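Long-range contact in penicillin-binding protein 2 (Pbp2) (PDB 5LP5), which probably acts as a penicillin-binding transpeptidase in peptidoglycan synthesis and forms a complex with the cell-shape protein MreC: residues L456-F461 and P468-L473. Numbering follows the deposited sequence.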
loop_
_atom_site.group_PDB
_atom_site.type_symbol
_atom_site.label_atom_id
_atom_site.label_comp_id
_atom_site.label_asym_id
_atom_site.label_seq_id
_atom_site.Cartn_x
_atom_site.Cartn_y
_atom_site.Cartn_z
ATOM N N LEU A 456 -24.852 28.380 8.842
ATOM C CA LEU A 456 -25.014 26.927 8.653
ATOM C C LEU A 456 -23.805 26.240 8.012
ATOM O O LEU A 456 -23.443 26.502 6.862
ATOM C CB LEU A 456 -26.253 26.650 7.791
ATOM C CG LEU A 456 -26.641 25.181 7.594
ATOM C CD1 LEU A 456 -27.028 24.520 8.913
ATOM C CD2 LEU A 456 -27.773 25.085 6.581
ATOM N N ALA A 457 -23.207 25.333 8.757
ATOM C CA ALA A 457 -22.018 24.651 8.289
ATOM C C ALA A 457 -22.404 23.447 7.455
ATOM O O ALA A 457 -23.319 22.713 7.808
ATOM C CB ALA A 457 -21.188 24.202 9.484
ATOM N N THR A 458 -21.707 23.248 6.348
ATOM C CA THR A 458 -21.770 21.981 5.618
ATOM C C THR A 458 -20.745 21.021 6.230
ATOM O O THR A 458 -19.533 21.245 6.045
ATOM C CB THR A 458 -21.439 22.179 4.128
ATOM O OG1 THR A 458 -22.433 23.009 3.528
ATOM C CG2 THR A 458 -21.399 20.874 3.398
ATOM N N PRO A 459 -21.211 19.959 6.958
ATOM C CA PRO A 459 -20.252 19.000 7.532
ATOM C C PRO A 459 -19.492 18.306 6.445
ATOM O O PRO A 459 -20.066 18.034 5.400
ATOM C CB PRO A 459 -21.136 17.998 8.275
ATOM C CG PRO A 459 -22.429 18.707 8.489
ATOM C CD PRO A 459 -22.597 19.583 7.282
ATOM N N HIS A 460 -18.206 18.058 6.658
ATOM C CA HIS A 460 -17.398 17.379 5.659
ATOM C C HIS A 460 -16.221 16.756 6.342
ATOM O O HIS A 460 -15.954 17.070 7.480
ATOM C CB HIS A 460 -16.969 18.321 4.517
ATOM C CG HIS A 460 -16.172 19.502 4.965
ATOM N ND1 HIS A 460 -16.749 20.625 5.515
ATOM C CD2 HIS A 460 -14.841 19.746 4.917
ATOM C CE1 HIS A 460 -15.804 21.502 5.807
ATOM N NE2 HIS A 460 -14.636 20.995 5.446
ATOM N N PHE A 461 -15.565 15.833 5.649
ATOM C CA PHE A 461 -14.417 15.100 6.175
ATOM C C PHE A 461 -13.111 15.521 5.499
ATOM O O PHE A 461 -12.061 15.545 6.132
ATOM C CB PHE A 461 -14.609 13.604 5.981
ATOM C CG PHE A 461 -15.670 13.012 6.863
ATOM C CD1 PHE A 461 -15.395 12.676 8.178
ATOM C CD2 PHE A 461 -16.945 12.793 6.375
ATOM C CE1 PHE A 461 -16.361 12.120 8.984
ATOM C CE2 PHE A 461 -17.920 12.238 7.170
ATOM C CZ PHE A 461 -17.628 11.905 8.477
ATOM N N PRO A 468 -18.032 26.747 1.847
ATOM C CA PRO A 468 -18.462 28.011 2.431
ATOM C C PRO A 468 -19.689 27.841 3.308
ATOM O O PRO A 468 -20.512 26.962 3.064
ATOM C CB PRO A 468 -18.776 28.900 1.222
ATOM C CG PRO A 468 -18.883 27.985 0.068
ATOM C CD PRO A 468 -18.038 26.787 0.381
ATOM N N LEU A 469 -19.778 28.668 4.344
ATOM C CA LEU A 469 -20.933 28.681 5.215
ATOM C C LEU A 469 -22.128 29.180 4.434
ATOM O O LEU A 469 -21.978 29.896 3.449
ATOM C CB LEU A 469 -20.699 29.589 6.416
ATOM C CG LEU A 469 -19.660 29.122 7.420
ATOM C CD1 LEU A 469 -19.500 30.171 8.510
ATOM C CD2 LEU A 469 -20.062 27.779 8.016
ATOM N N LYS A 470 -23.313 28.789 4.893
ATOM C CA LYS A 470 -24.568 29.211 4.287
ATOM C C LYS A 470 -25.369 30.083 5.243
ATOM O O LYS A 470 -25.355 29.867 6.463
ATOM C CB LYS A 470 -25.385 27.986 3.911
ATOM C CG LYS A 470 -24.637 27.047 3.009
ATOM C CD LYS A 470 -25.257 25.678 3.024
ATOM C CE LYS A 470 -24.740 24.873 1.851
ATOM N NZ LYS A 470 -25.508 23.607 1.703
ATOM N N ASP A 471 -26.093 31.049 4.682
ATOM C CA ASP A 471 -26.836 32.033 5.475
ATOM C C ASP A 471 -28.335 31.995 5.164
ATOM O O ASP A 471 -28.865 32.893 4.520
ATOM C CB ASP A 471 -26.266 33.444 5.232
ATOM C CG ASP A 471 -26.717 34.448 6.273
ATOM O OD1 ASP A 471 -27.298 34.039 7.313
ATOM O OD2 ASP A 471 -26.478 35.652 6.049
ATOM N N PRO A 472 -29.033 30.957 5.650
ATOM C CA PRO A 472 -30.451 30.778 5.342
ATOM C C PRO A 472 -31.395 31.537 6.281
ATOM O O PRO A 472 -32.599 31.269 6.278
ATOM C CB PRO A 472 -30.641 29.263 5.501
ATOM C CG PRO A 472 -29.643 28.872 6.542
ATOM C CD PRO A 472 -28.528 29.881 6.523
ATOM N N LEU A 473 -30.867 32.477 7.063
ATOM C CA LEU A 473 -31.680 33.243 7.994
ATOM C C LEU A 473 -31.764 34.727 7.670
ATOM O O LEU A 473 -30.829 35.312 7.120
ATOM C CB LEU A 473 -31.149 33.056 9.402
ATOM C CG LEU A 473 -31.220 31.641 9.958
ATOM C CD1 LEU A 473 -30.644 31.622 11.371
ATOM C CD2 LEU A 473 -32.652 31.143 9.981
#
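The imidazole of His460 takes a backbone oxygen at its edge: ND1 donates to Thr458 O at 2.9 Å, and the acceptor lies 1° out of the ring plane, a near-coplanar approach that would help set the ring's rotation. The peptide carbonyls of Leu456 and Lys470 are likewise met in their planes. Leu456 N reaches Lys470 O at 2.9 Å, nearly straight with an N-H...O angle of 170°, and Lys470 N returns to Leu456 O at 3.0 Å, on a lone pair. This reciprocal pairing defines one antiparallel, hydrogen-bonded bridge. On one side of it, Leu469 CD2 sits 3.7 Å from Ala457 CA, and the methyl of Ala457 touches the same branch. On the other, Leu456 CB approaches Lys470 CB and, at 4.2 Å, Pro472 CD. With CG anti to the backbone N (chi1 -175°), the rest of the Leu456 side chain packs on Ala446 and Leu450 of helix 441-453. Lys470, extended beyond CG, crosses Thr458 obliquely: its CE comes 3.4 Å from Thr458 OG1, so the methylene end as well as the amine passes the hydroxyl. Asp471 forms a salt bridge with Lys478 of helix 475-493. The geometry is that of an isolated beta bridge within the interhelical loop of the transpeptidase domain, joining its outgoing and returning arms between helices 441-453 and 475-493.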